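Local coordinates for probable quinone reductase Qor (NADPH:quinone reductase) (Zeta-crystallin homolog protein) (PDB 4RVU), which catalyses the transfer of electrons from NADPH to quinone substrates in Mycobacterium tuberculosis, at the interface of chains A and B. Numbering follows the deposited sequence. Chains: chain A/B, Probable quinone reductase Qor (NADPH:quinone reductase) (Zeta-crystallin homolog protein).

Contact 1: the interface of chains A and B. Residues chain A 139, 275-276, 282, 286; chain B 238-239, 265, 267.
In the NADPH-binding half of this zeta-crystallin-type, medium-chain reductase, the 3-10 turn 273-276 of chain A meets two loop segments of chain B, with B:Arg239 and B:Ser265 facing A:Phe276 and A:His275. B:Arg239 lies in the tight turn between strands 236-237 and 240-244, on a backbone of positive phi, and buries more of its surface than any other residue here. Its chain bends at the third torsion (chi3 56°), which brings CD in above one face of the A:Phe276 ring, displaced outward past the CE1 corner, with NE farther beyond the rim. CD of the arginine sits 3.4 Å from A:Phe276 CE1, and the guanidinium plane is turned 33° from the ring, well short of a parallel stack. Farther out, NH2 packs against CB of A:Ser139 near the C-terminal end of helix 120-140, which might favour the positive group. NH1 instead ends at a bridging water lying in the guanidinium plane, 2.8 Å from B:Arg239 NH1. That water also pairs with the backbone A:His275 O at 2.7 Å and with the carboxylate A:Glu282 OE2 at 2.8 Å, so the arginine reaches both groups through solvent.

Behind this tip A:Arg286 acts as a second shell. Its extended chain gives NE to A:Phe276 O (2.8 Å), on a carbonyl lone pair, and NH1 to A:Glu282 OE2 (2.9 Å) in a salt bridge on the anti side of the carboxylate. NH1 and NH2 together grip the hydroxyl A:Ser139 OG end-on and in plane, tying helices 120-140 and 280-295 together beside the 3-10 turn. The two arginine tips face each other, and A:Glu282 probably offsets their like charges.

At another edge of the A:Phe276 ring, beside CE2, B:Ser265 turns its hydroxyl OG anti to its carbonyl carbon (chi1 -67°) and hydrogen-bonds through it to the imidazole A:His275 ND1 at 2.7 Å. B:Val238 CG1 touches CB of the same histidine.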
loop_
_atom_site.group_PDB
_atom_site.type_symbol
_atom_site.label_atom_id
_atom_site.label_comp_id
_atom_site.label_asym_id
_atom_site.label_seq_id
_atom_site.Cartn_x
_atom_site.Cartn_y
_atom_site.Cartn_z
ATOM N N SER A 139 -1.663 4.459 12.249
ATOM C CA SER A 139 -0.480 3.793 11.691
ATOM C C SER A 139 -0.614 3.406 10.223
ATOM O O SER A 139 0.274 3.698 9.413
ATOM C CB SER A 139 -0.125 2.548 12.522
ATOM O OG SER A 139 0.161 2.907 13.862
ATOM N N HIS A 275 0.664 -7.567 13.456
ATOM C CA HIS A 275 1.818 -6.743 13.089
ATOM C C HIS A 275 1.776 -5.350 13.709
ATOM O O HIS A 275 2.651 -4.530 13.448
ATOM C CB HIS A 275 1.967 -6.636 11.562
ATOM C CG HIS A 275 2.150 -7.954 10.877
ATOM N ND1 HIS A 275 1.231 -8.460 9.982
ATOM C CD2 HIS A 275 3.142 -8.874 10.958
ATOM C CE1 HIS A 275 1.650 -9.631 9.539
ATOM N NE2 HIS A 275 2.809 -9.906 10.116
ATOM N N PHE A 276 0.766 -5.079 14.535
ATOM C CA PHE A 276 0.691 -3.796 15.225
ATOM C C PHE A 276 0.655 -3.972 16.743
ATOM O O PHE A 276 0.431 -3.019 17.478
ATOM C CB PHE A 276 -0.507 -2.972 14.727
ATOM C CG PHE A 276 -0.488 -2.739 13.245
ATOM C CD1 PHE A 276 0.013 -1.549 12.727
ATOM C CD2 PHE A 276 -0.922 -3.728 12.364
ATOM C CE1 PHE A 276 0.058 -1.339 11.344
ATOM C CE2 PHE A 276 -0.869 -3.533 10.988
ATOM C CZ PHE A 276 -0.389 -2.326 10.478
ATOM N N GLU A 282 4.476 -1.743 22.359
ATOM C CA GLU A 282 3.591 -1.251 21.304
ATOM C C GLU A 282 2.148 -1.495 21.692
ATOM O O GLU A 282 1.293 -0.631 21.515
ATOM C CB GLU A 282 3.894 -1.915 19.950
ATOM C CG GLU A 282 2.985 -1.405 18.803
ATOM C CD GLU A 282 3.315 -2.015 17.455
ATOM O OE1 GLU A 282 3.796 -3.166 17.414
ATOM O OE2 GLU A 282 3.094 -1.333 16.426
ATOM N N ARG A 286 -0.926 1.474 22.341
ATOM C CA ARG A 286 -2.245 1.478 21.712
ATOM C C ARG A 286 -3.385 1.303 22.721
ATOM O O ARG A 286 -4.422 1.968 22.627
ATOM C CB ARG A 286 -2.329 0.395 20.630
ATOM C CG ARG A 286 -1.240 0.509 19.553
ATOM C CD ARG A 286 -1.607 -0.271 18.294
ATOM N NE ARG A 286 -0.478 -0.338 17.362
ATOM C CZ ARG A 286 -0.203 0.574 16.436
ATOM N NH1 ARG A 286 0.853 0.414 15.642
ATOM N NH2 ARG A 286 -0.975 1.640 16.294
ATOM N N VAL B 238 8.432 -5.637 7.981
ATOM C CA VAL B 238 7.046 -5.475 8.406
ATOM C C VAL B 238 6.572 -4.052 8.116
ATOM O O VAL B 238 7.285 -3.080 8.416
ATOM C CB VAL B 238 6.901 -5.802 9.905
ATOM C CG1 VAL B 238 5.533 -5.345 10.449
ATOM C CG2 VAL B 238 7.104 -7.300 10.120
ATOM N N ARG B 239 5.391 -3.947 7.510
ATOM C CA ARG B 239 4.762 -2.663 7.143
ATOM C C ARG B 239 5.579 -1.862 6.122
ATOM O O ARG B 239 5.387 -0.644 5.954
ATOM C CB ARG B 239 4.439 -1.818 8.378
ATOM C CG ARG B 239 3.394 -2.447 9.314
ATOM C CD ARG B 239 3.342 -1.704 10.644
ATOM N NE ARG B 239 3.086 -0.276 10.447
ATOM C CZ ARG B 239 3.215 0.659 11.388
ATOM N NH1 ARG B 239 3.579 0.334 12.622
ATOM N NH2 ARG B 239 2.974 1.934 11.094
ATOM N N SER B 265 1.891 -7.225 6.721
ATOM C CA SER B 265 1.000 -6.063 6.634
ATOM C C SER B 265 1.681 -4.962 5.810
ATOM O O SER B 265 1.792 -3.807 6.235
ATOM C CB SER B 265 0.604 -5.581 8.028
ATOM O OG SER B 265 -0.211 -6.553 8.686
ATOM N N TYR B 267 2.499 -2.546 2.312
ATOM C CA TYR B 267 1.740 -1.744 1.369
ATOM C C TYR B 267 2.177 -2.138 -0.024
ATOM O O TYR B 267 3.370 -2.360 -0.257
ATOM C CB TYR B 267 2.086 -0.271 1.532
ATOM C CG TYR B 267 1.736 0.362 2.853
ATOM C CD1 TYR B 267 0.566 1.094 2.999
ATOM C CD2 TYR B 267 2.602 0.273 3.941
ATOM C CE1 TYR B 267 0.251 1.705 4.203
ATOM C CE2 TYR B 267 2.298 0.878 5.145
ATOM C CZ TYR B 267 1.121 1.593 5.267
ATOM O OH TYR B 267 0.823 2.207 6.465
HETATM O O HOH W 1 3.888 -2.189 13.903
#

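Contact 2: the interface of chains A and B. Residues chain A 257, 260-261, 265-266; chain B 269-272, 275.
B:Arg270 lies against A:Pro257 and A:Asn261 just past strand 267-269, in the Rossmann-type cofactor half that this enzyme shares with other medium-chain dehydrogenases and reductases. From its CB, the arginine first meets the backbone A:Pro257 O, at 3.3 Å, and CG stays near the same oxygen. The chain then folds at the second torsion (chi2 -59°) and runs straight on, so CD passes CB of A:Asn261 and the guanidinium travels alongside the asparagine amide, pointing the same way. Their planes are 8° apart but lie in separate layers, the amide slipped outward so that its ND2 sits above and just beyond the NH1 end. B:Arg270 NH1 is 3.7 Å from A:Asn261 ND2, a contact between two nitrogens and no hydrogen bond. NH1 is held instead by its own chain, donating to B:Pro271 O at 3.1 Å from a position tilted out of the carbonyl plane.

A:Asn261, on helix 258-262, brings its amide oxygen OD1 against CB of B:Ser272. Beyond it, the hydroxyl of A:Ser265, which also makes the symmetry-related serine-histidine bond to B:His275, gains a further partner here: the backbone B:Ser272 N donates to A:Ser265 OG at 2.8 Å. CB of the serine rests near CA of B:Pro271, a residue of the NADPH site.

At the strand end, B:Thr269 places OG1 anti to its backbone N (chi1 -179°) and donates to A:Val266 O at 2.7 Å, from well above the carbonyl plane. B:Thr269 OG1 also lies 2.9 Å from the oxygen of a water that meets A:Ser265 O.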
loop_
_atom_site.group_PDB
_atom_site.type_symbol
_atom_site.label_atom_id
_atom_site.label_comp_id
_atom_site.label_asym_id
_atom_site.label_seq_id
_atom_site.Cartn_x
_atom_site.Cartn_y
_atom_site.Cartn_z
ATOM N N PRO A 257 -2.328 -5.370 -10.116
ATOM C CA PRO A 257 -1.710 -4.164 -9.552
ATOM C C PRO A 257 -1.921 -2.928 -10.411
ATOM O O PRO A 257 -1.947 -1.822 -9.873
ATOM C CB PRO A 257 -0.223 -4.530 -9.501
ATOM C CG PRO A 257 -0.223 -6.014 -9.334
ATOM C CD PRO A 257 -1.366 -6.489 -10.193
ATOM N N LEU A 260 -4.353 -0.360 -9.376
ATOM C CA LEU A 260 -3.960 0.638 -8.377
ATOM C C LEU A 260 -3.421 1.892 -9.058
ATOM O O LEU A 260 -3.528 3.002 -8.537
ATOM C CB LEU A 260 -2.917 0.064 -7.411
ATOM C CG LEU A 260 -3.235 -1.258 -6.716
ATOM C CD1 LEU A 260 -2.096 -1.665 -5.776
ATOM C CD2 LEU A 260 -4.556 -1.172 -5.935
ATOM N N ASN A 261 -2.838 1.697 -10.240
ATOM C CA ASN A 261 -2.354 2.783 -11.065
ATOM C C ASN A 261 -3.553 3.575 -11.590
ATOM O O ASN A 261 -3.679 4.760 -11.337
ATOM C CB ASN A 261 -1.512 2.187 -12.205
ATOM C CG ASN A 261 -0.939 3.236 -13.146
ATOM O OD1 ASN A 261 -1.214 4.434 -13.030
ATOM N ND2 ASN A 261 -0.135 2.779 -14.102
ATOM N N SER A 265 -2.710 5.944 -8.627
ATOM C CA SER A 265 -1.437 5.600 -7.965
ATOM C C SER A 265 -1.663 5.446 -6.467
ATOM O O SER A 265 -0.993 6.080 -5.638
ATOM C CB SER A 265 -0.356 6.650 -8.239
ATOM O OG SER A 265 -0.016 6.688 -9.616
ATOM N N VAL A 266 -2.621 4.598 -6.126
ATOM C CA VAL A 266 -3.036 4.468 -4.741
ATOM C C VAL A 266 -2.233 3.378 -4.058
ATOM O O VAL A 266 -1.481 2.646 -4.706
ATOM C CB VAL A 266 -4.527 4.146 -4.643
ATOM C CG1 VAL A 266 -5.326 5.172 -5.438
ATOM C CG2 VAL A 266 -4.802 2.743 -5.153
ATOM N N THR B 269 1.856 -0.558 -3.964
ATOM C CA THR B 269 1.391 0.588 -4.735
ATOM C C THR B 269 1.956 0.508 -6.143
ATOM O O THR B 269 3.089 0.053 -6.339
ATOM C CB THR B 269 1.740 1.944 -4.050
ATOM O OG1 THR B 269 1.234 3.036 -4.835
ATOM C CG2 THR B 269 3.240 2.095 -3.884
ATOM N N ARG B 270 1.151 0.908 -7.127
ATOM C CA ARG B 270 1.609 0.930 -8.524
ATOM C C ARG B 270 1.513 2.356 -9.055
ATOM O O ARG B 270 0.497 2.740 -9.627
ATOM C CB ARG B 270 0.765 -0.011 -9.393
ATOM C CG ARG B 270 1.528 -0.650 -10.555
ATOM C CD ARG B 270 2.118 0.383 -11.500
ATOM N NE ARG B 270 2.842 -0.219 -12.618
ATOM C CZ ARG B 270 3.417 0.479 -13.593
ATOM N NH1 ARG B 270 3.366 1.803 -13.587
ATOM N NH2 ARG B 270 4.043 -0.148 -14.580
ATOM N N PRO B 271 2.583 3.147 -8.871
ATOM C CA PRO B 271 2.520 4.569 -9.212
ATOM C C PRO B 271 2.786 4.868 -10.692
ATOM O O PRO B 271 3.399 4.065 -11.405
ATOM C CB PRO B 271 3.613 5.176 -8.331
ATOM C CG PRO B 271 4.669 4.061 -8.251
ATOM C CD PRO B 271 3.834 2.791 -8.165
ATOM N N SER B 272 2.294 6.022 -11.134
ATOM C CA SER B 272 2.523 6.529 -12.489
ATOM C C SER B 272 3.004 7.962 -12.374
ATOM O O SER B 272 2.464 8.727 -11.579
ATOM C CB SER B 272 1.212 6.496 -13.281
ATOM O OG SER B 272 1.308 7.226 -14.492
ATOM N N HIS B 275 0.606 11.021 -11.916
ATOM C CA HIS B 275 0.004 11.422 -10.654
ATOM C C HIS B 275 0.978 12.174 -9.752
ATOM O O HIS B 275 0.619 12.551 -8.635
ATOM C CB HIS B 275 -0.584 10.200 -9.925
ATOM C CG HIS B 275 -1.702 9.538 -10.673
ATOM N ND1 HIS B 275 -1.656 8.219 -11.068
ATOM C CD2 HIS B 275 -2.890 10.021 -11.114
ATOM C CE1 HIS B 275 -2.770 7.916 -11.715
ATOM N NE2 HIS B 275 -3.536 8.992 -11.758
HETATM O O HOH W 2 1.720 5.921 -4.982
#

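The C-alpha centres of contact 1 and contact 2 lie about 22 Å apart, on one two-fold interface between the cofactor-binding halves. They share Ser265 and His275 with the chains exchanged: the histidine comes from chain A in contact 1 and from chain B in contact 2, so one pair is seen in both symmetric copies. Around it, the 3-10 turn 273-276 meets the turn at Arg239 in contact 1, whereas the loop leading into that turn meets helix 258-262 in contact 2. Pro271 belongs to the NADPH site, so if this two-fold pair of the deposited assembly is the working dimer, its packing could influence the cofactor pocket.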